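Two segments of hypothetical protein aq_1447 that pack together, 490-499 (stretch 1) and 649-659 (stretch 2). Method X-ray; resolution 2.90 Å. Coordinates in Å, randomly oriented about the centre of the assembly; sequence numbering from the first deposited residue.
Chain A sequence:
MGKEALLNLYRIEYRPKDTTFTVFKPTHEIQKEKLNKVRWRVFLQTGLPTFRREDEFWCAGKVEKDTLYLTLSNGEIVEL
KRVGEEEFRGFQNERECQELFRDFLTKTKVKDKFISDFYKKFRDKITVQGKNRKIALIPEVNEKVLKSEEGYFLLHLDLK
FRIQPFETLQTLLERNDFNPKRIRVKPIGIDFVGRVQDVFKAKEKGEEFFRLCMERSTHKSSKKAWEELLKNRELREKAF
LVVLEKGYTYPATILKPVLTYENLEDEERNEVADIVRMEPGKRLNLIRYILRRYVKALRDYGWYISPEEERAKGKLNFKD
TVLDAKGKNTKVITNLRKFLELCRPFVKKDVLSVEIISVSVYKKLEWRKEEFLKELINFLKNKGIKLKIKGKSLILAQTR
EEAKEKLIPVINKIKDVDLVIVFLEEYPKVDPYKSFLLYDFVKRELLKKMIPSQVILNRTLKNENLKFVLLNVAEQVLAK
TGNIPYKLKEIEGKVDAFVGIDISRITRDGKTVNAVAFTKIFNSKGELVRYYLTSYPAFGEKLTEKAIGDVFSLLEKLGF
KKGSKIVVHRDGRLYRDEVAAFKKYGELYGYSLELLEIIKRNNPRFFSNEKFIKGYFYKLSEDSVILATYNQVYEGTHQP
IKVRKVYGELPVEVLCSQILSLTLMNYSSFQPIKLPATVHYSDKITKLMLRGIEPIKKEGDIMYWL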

ATOM      1  N   GLU A 490      22.426 -17.178  -9.067  1.00 36.62           N
ATOM      2  CA  GLU A 490      21.431 -17.805  -9.910  1.00 38.62           C
ATOM      3  C   GLU A 490      20.072 -17.342  -9.413  1.00 40.42           C
ATOM      4  O   GLU A 490      19.936 -17.087  -8.217  1.00 48.03           O
ATOM      5  CB  GLU A 490      21.562 -19.336  -9.747  1.00 37.45           C
ATOM      6  CG  GLU A 490      20.764 -20.209 -10.737  1.00 50.78           C
ATOM      7  CD  GLU A 490      21.130 -19.965 -12.217  1.00 62.82           C
ATOM      8  OE1 GLU A 490      22.337 -20.044 -12.565  1.00 62.85           O
ATOM      9  OE2 GLU A 490      20.213 -19.685 -13.029  1.00 61.36           O
ATOM     10  N   ILE A 491      19.148 -17.032 -10.326  1.00 37.16           N
ATOM     11  CA  ILE A 491      17.769 -16.702  -9.944  1.00 30.44           C
ATOM     12  C   ILE A 491      17.040 -17.823 -10.639  1.00 34.91           C
ATOM     13  O   ILE A 491      17.291 -18.070 -11.828  1.00 34.65           O
ATOM     14  CB  ILE A 491      17.238 -15.371 -10.509  1.00 31.06           C
ATOM     15  CG1 ILE A 491      17.788 -14.202  -9.703  1.00 26.25           C
ATOM     16  CG2 ILE A 491      15.698 -15.314 -10.440  1.00 27.13           C
ATOM     17  CD1 ILE A 491      17.444 -12.828 -10.271  1.00 18.74           C
ATOM     18  N   GLU A 492      16.119 -18.467  -9.923  1.00 35.41           N
ATOM     19  CA  GLU A 492      15.348 -19.581 -10.466  1.00 42.43           C
ATOM     20  C   GLU A 492      14.460 -19.177 -11.637  1.00 43.16           C
ATOM     21  O   GLU A 492      13.655 -18.254 -11.481  1.00 46.84           O
ATOM     22  CB  GLU A 492      14.474 -20.214  -9.367  1.00 41.76           C
ATOM     23  CG  GLU A 492      13.778 -21.546  -9.766  1.00 38.28           C
ATOM     24  CD  GLU A 492      12.917 -22.144  -8.660  1.00 46.99           C
ATOM     25  OE1 GLU A 492      13.322 -22.041  -7.476  1.00 53.21           O
ATOM     26  OE2 GLU A 492      11.841 -22.725  -8.975  1.00 44.13           O
ATOM     27  N   GLY A 493      14.742 -19.713 -12.830  1.00 37.91           N
ATOM     28  CA  GLY A 493      13.846 -19.450 -13.932  1.00 32.37           C
ATOM     29  C   GLY A 493      14.069 -18.943 -15.329  1.00 35.13           C
ATOM     30  O   GLY A 493      13.052 -18.698 -15.990  1.00 37.45           O
ATOM     31  N   LYS A 494      15.300 -18.785 -15.810  1.00 36.58           N
ATOM     32  CA  LYS A 494      15.545 -18.286 -17.199  1.00 39.89           C
ATOM     33  C   LYS A 494      14.568 -17.185 -17.685  1.00 37.52           C
ATOM     34  O   LYS A 494      13.576 -17.438 -18.384  1.00 35.53           O
ATOM     35  CB  LYS A 494      15.575 -19.435 -18.214  1.00 41.54           C
ATOM     36  CG  LYS A 494      16.700 -20.412 -18.038  1.00 50.58           C
ATOM     37  CD  LYS A 494      16.415 -21.641 -18.868  1.00 60.92           C
ATOM     38  CE  LYS A 494      17.234 -22.840 -18.387  1.00 68.17           C
ATOM     39  NZ  LYS A 494      16.997 -24.110 -19.166  1.00 69.05           N
ATOM     40  N   VAL A 495      14.774 -16.007 -17.126  1.00 27.33           N
ATOM     41  CA  VAL A 495      13.995 -14.832 -17.426  1.00 22.44           C
ATOM     42  C   VAL A 495      15.060 -13.872 -17.886  1.00 22.76           C
ATOM     43  O   VAL A 495      16.091 -13.774 -17.239  1.00 23.03           O
ATOM     44  CB  VAL A 495      13.363 -14.285 -16.143  1.00 26.36           C
ATOM     45  CG1 VAL A 495      12.808 -12.866 -16.360  1.00 25.15           C
ATOM     46  CG2 VAL A 495      12.302 -15.249 -15.612  1.00 25.67           C
ATOM     47  N   ASP A 496      14.795 -13.112 -18.943  1.00 23.29           N
ATOM     48  CA  ASP A 496      15.793 -12.189 -19.458  1.00 22.76           C
ATOM     49  C   ASP A 496      15.853 -10.785 -18.810  1.00 27.45           C
ATOM     50  O   ASP A 496      16.899 -10.126 -18.901  1.00 27.60           O
ATOM     51  CB  ASP A 496      15.740 -12.151 -20.996  1.00 20.73           C
ATOM     52  CG  ASP A 496      15.955 -13.545 -21.645  1.00 25.37           C
ATOM     53  OD1 ASP A 496      16.180 -14.555 -20.942  1.00 33.24           O
ATOM     54  OD2 ASP A 496      15.883 -13.658 -22.885  1.00 30.68           O
ATOM     55  N   ALA A 497      14.765 -10.336 -18.157  1.00 24.26           N
ATOM     56  CA  ALA A 497      14.698  -9.025 -17.441  1.00 20.82           C
ATOM     57  C   ALA A 497      13.497  -8.894 -16.508  1.00 20.07           C
ATOM     58  O   ALA A 497      12.392  -9.358 -16.812  1.00 21.18           O
ATOM     59  CB  ALA A 497      14.739  -7.827 -18.383  1.00 15.12           C
ATOM     60  N   PHE A 498      13.743  -8.264 -15.359  1.00 20.40           N
ATOM     61  CA  PHE A 498      12.731  -8.039 -14.319  1.00 18.96           C
ATOM     62  C   PHE A 498      12.426  -6.557 -14.288  1.00 21.92           C
ATOM     63  O   PHE A 498      13.274  -5.751 -13.892  1.00 27.98           O
ATOM     64  CB  PHE A 498      13.255  -8.492 -12.949  1.00 16.99           C
ATOM     65  CG  PHE A 498      13.526  -9.960 -12.870  1.00 17.86           C
ATOM     66  CD1 PHE A 498      14.729 -10.497 -13.344  1.00 20.76           C
ATOM     67  CD2 PHE A 498      12.559 -10.839 -12.383  1.00 23.26           C
ATOM     68  CE1 PHE A 498      14.958 -11.898 -13.338  1.00 21.24           C
ATOM     69  CE2 PHE A 498      12.778 -12.236 -12.372  1.00 16.02           C
ATOM     70  CZ  PHE A 498      13.979 -12.761 -12.850  1.00 14.30           C
ATOM     71  N   VAL A 499      11.266  -6.174 -14.799  1.00 12.09           N
ATOM     72  CA  VAL A 499      10.936  -4.768 -14.802  1.00  9.27           C
ATOM     73  C   VAL A 499       9.896  -4.451 -13.740  1.00 11.21           C
ATOM     74  O   VAL A 499       8.876  -5.115 -13.649  1.00  9.23           O
ATOM     75  CB  VAL A 499      10.621  -4.228 -16.244  1.00  5.33           C
ATOM     76  CG1 VAL A 499      10.997  -5.246 -17.280  1.00  2.99           C
ATOM     77  CG2 VAL A 499       9.203  -3.822 -16.431  1.00  4.64           C
TER
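Stretch 2 649-659: ELPVEVLCSQI

Stretch 2 enters through a short loop, E649 to P651, and becomes a helix from V652 onward. P651 occupies the N-cap position, and its carbonyl O accepts the first helical bond of the usual i to i+4 kind, from L655 N at 3.2 Å. The helix lies against the loop of stretch 1 that leads into the strand at A497; the nearest CA atoms are those of I491 and Q658, 6.1 Å apart. L650, V654, S657 and Q658 make the contact, a spacing that suits one side of a helix and its lead-in. Stretch 2 thus runs from L650, near V495, past V654, near G493, to Q658.

Polar contacts centre on Q658. Its amide NE2 donates to E492 O at 2.7 Å, well aligned at 161°, satisfying a loop carbonyl; a long, neutral side chain that can donate suits this buried position. S657 OG adds a weak hydrogen bond to E492 OE1 at 3.3 Å. The Q658 OE1 atom lies 3.6 Å from F498 CE2, near the ring plane at its edge.

Apolar contacts complete the interface. I491 CG2 meets Q658 CG at 3.8 Å, V495 CG2 meets L650 CD1 at 4.1 Å, and V654 CG1 lies 4.5 Å from G493 CA. G493 is suited twice over: its phi of 128° favours glycine, and a CB there would clash with Q658 NE2.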

ATOM      1  N   GLU A 649       3.245 -17.345 -18.258  1.00 33.95           N
ATOM      2  CA  GLU A 649       3.508 -18.696 -18.752  1.00 34.61           C
ATOM      3  C   GLU A 649       4.124 -19.545 -17.640  1.00 42.68           C
ATOM      4  O   GLU A 649       3.942 -20.771 -17.619  1.00 40.89           O
ATOM      5  CB  GLU A 649       4.467 -18.531 -19.934  1.00 36.57           C
ATOM      6  CG  GLU A 649       5.065 -19.713 -20.628  1.00 29.72           C
ATOM      7  CD  GLU A 649       6.229 -19.249 -21.493  1.00 36.04           C
ATOM      8  OE1 GLU A 649       7.371 -19.640 -21.193  1.00 39.97           O
ATOM      9  OE2 GLU A 649       6.012 -18.464 -22.448  1.00 40.39           O
ATOM     10  N   LEU A 650       4.838 -18.872 -16.722  1.00 42.06           N
ATOM     11  CA  LEU A 650       5.524 -19.502 -15.577  1.00 39.51           C
ATOM     12  C   LEU A 650       4.622 -19.676 -14.352  1.00 39.46           C
ATOM     13  O   LEU A 650       3.692 -18.911 -14.160  1.00 36.85           O
ATOM     14  CB  LEU A 650       6.762 -18.677 -15.167  1.00 45.47           C
ATOM     15  CG  LEU A 650       7.917 -18.425 -16.152  1.00 40.15           C
ATOM     16  CD1 LEU A 650       8.960 -17.539 -15.504  1.00 37.93           C
ATOM     17  CD2 LEU A 650       8.562 -19.712 -16.642  1.00 48.38           C
ATOM     18  N   PRO A 651       4.858 -20.710 -13.531  1.00 41.50           N
ATOM     19  CA  PRO A 651       4.022 -20.915 -12.334  1.00 45.48           C
ATOM     20  C   PRO A 651       4.304 -19.870 -11.247  1.00 42.14           C
ATOM     21  O   PRO A 651       5.432 -19.381 -11.174  1.00 37.81           O
ATOM     22  CB  PRO A 651       4.465 -22.300 -11.851  1.00 50.44           C
ATOM     23  CG  PRO A 651       4.871 -22.986 -13.125  1.00 49.07           C
ATOM     24  CD  PRO A 651       5.665 -21.914 -13.806  1.00 38.32           C
ATOM     25  N   VAL A 652       3.318 -19.571 -10.385  1.00 39.63           N
ATOM     26  CA  VAL A 652       3.509 -18.584  -9.297  1.00 30.84           C
ATOM     27  C   VAL A 652       4.617 -18.915  -8.342  1.00 28.94           C
ATOM     28  O   VAL A 652       5.325 -18.030  -7.913  1.00 37.76           O
ATOM     29  CB  VAL A 652       2.301 -18.350  -8.392  1.00 28.43           C
ATOM     30  CG1 VAL A 652       1.660 -17.036  -8.685  1.00 21.46           C
ATOM     31  CG2 VAL A 652       1.374 -19.480  -8.445  1.00 28.70           C
ATOM     32  N   GLU A 653       4.757 -20.186  -8.006  1.00 21.90           N
ATOM     33  CA  GLU A 653       5.810 -20.620  -7.106  1.00 30.55           C
ATOM     34  C   GLU A 653       7.222 -20.207  -7.602  1.00 26.26           C
ATOM     35  O   GLU A 653       8.058 -19.736  -6.817  1.00 24.56           O
ATOM     36  CB  GLU A 653       5.708 -22.135  -6.889  1.00 27.65           C
ATOM     37  CG  GLU A 653       4.479 -22.540  -6.080  1.00 28.53           C
ATOM     38  CD  GLU A 653       3.372 -23.172  -6.914  1.00 41.91           C
ATOM     39  OE1 GLU A 653       3.468 -23.229  -8.171  1.00 36.08           O
ATOM     40  OE2 GLU A 653       2.389 -23.628  -6.283  1.00 43.51           O
ATOM     41  N   VAL A 654       7.406 -20.255  -8.922  1.00 20.24           N
ATOM     42  CA  VAL A 654       8.670 -19.901  -9.563  1.00 24.79           C
ATOM     43  C   VAL A 654       8.865 -18.372  -9.510  1.00 23.29           C
ATOM     44  O   VAL A 654       9.939 -17.880  -9.159  1.00 27.32           O
ATOM     45  CB  VAL A 654       8.713 -20.420 -11.044  1.00 31.55           C
ATOM     46  CG1 VAL A 654       9.983 -19.940 -11.761  1.00 34.61           C
ATOM     47  CG2 VAL A 654       8.656 -21.950 -11.087  1.00 24.41           C
ATOM     48  N   LEU A 655       7.794 -17.642  -9.795  1.00 20.86           N
ATOM     49  CA  LEU A 655       7.797 -16.193  -9.783  1.00 15.05           C
ATOM     50  C   LEU A 655       7.961 -15.647  -8.392  1.00 19.73           C
ATOM     51  O   LEU A 655       8.512 -14.554  -8.212  1.00 22.55           O
ATOM     52  CB  LEU A 655       6.486 -15.686 -10.335  1.00 25.99           C
ATOM     53  CG  LEU A 655       6.158 -16.170 -11.742  1.00 32.39           C
ATOM     54  CD1 LEU A 655       4.676 -15.912 -12.057  1.00 22.14           C
ATOM     55  CD2 LEU A 655       7.113 -15.509 -12.754  1.00 41.29           C
ATOM     56  N   CYS A 656       7.452 -16.408  -7.418  1.00 16.64           N
ATOM     57  CA  CYS A 656       7.525 -16.053  -6.001  1.00 17.92           C
ATOM     58  C   CYS A 656       8.942 -16.181  -5.484  1.00 19.37           C
ATOM     59  O   CYS A 656       9.410 -15.319  -4.757  1.00 17.52           O
ATOM     60  CB  CYS A 656       6.597 -16.926  -5.170  1.00 14.74           C
ATOM     61  SG  CYS A 656       4.826 -16.577  -5.344  1.00 26.19           S
ATOM     62  N   SER A 657       9.634 -17.231  -5.927  1.00 22.85           N
ATOM     63  CA  SER A 657      11.028 -17.487  -5.559  1.00 26.10           C
ATOM     64  C   SER A 657      11.941 -16.356  -6.072  1.00 24.36           C
ATOM     65  O   SER A 657      12.860 -15.924  -5.372  1.00 20.14           O
ATOM     66  CB  SER A 657      11.472 -18.851  -6.114  1.00 27.42           C
ATOM     67  OG  SER A 657      12.880 -18.954  -6.284  1.00 27.03           O
ATOM     68  N   GLN A 658      11.639 -15.850  -7.264  1.00 16.48           N
ATOM     69  CA  GLN A 658      12.410 -14.761  -7.873  1.00 17.86           C
ATOM     70  C   GLN A 658      12.173 -13.440  -7.130  1.00 19.21           C
ATOM     71  O   GLN A 658      13.018 -12.575  -7.112  1.00 14.71           O
ATOM     72  CB  GLN A 658      11.978 -14.573  -9.317  1.00 16.52           C
ATOM     73  CG  GLN A 658      11.979 -15.838 -10.131  1.00 24.69           C
ATOM     74  CD  GLN A 658      11.429 -15.668 -11.528  1.00 25.44           C
ATOM     75  OE1 GLN A 658      10.489 -14.897 -11.774  1.00 18.63           O
ATOM     76  NE2 GLN A 658      12.024 -16.395 -12.463  1.00 27.10           N
ATOM     77  N   ILE A 659      10.988 -13.296  -6.540  1.00 19.71           N
ATOM     78  CA  ILE A 659      10.612 -12.112  -5.782  1.00 16.61           C
ATOM     79  C   ILE A 659      11.423 -12.123  -4.514  1.00 17.74           C
ATOM     80  O   ILE A 659      12.050 -11.121  -4.170  1.00 26.79           O
ATOM     81  CB  ILE A 659       9.109 -12.163  -5.496  1.00 10.33           C
ATOM     82  CG1 ILE A 659       8.407 -11.366  -6.563  1.00  6.23           C
ATOM     83  CG2 ILE A 659       8.725 -11.733  -4.033  1.00 15.14           C
ATOM     84  CD1 ILE A 659       6.999 -11.674  -6.635  1.00  8.02           C
TER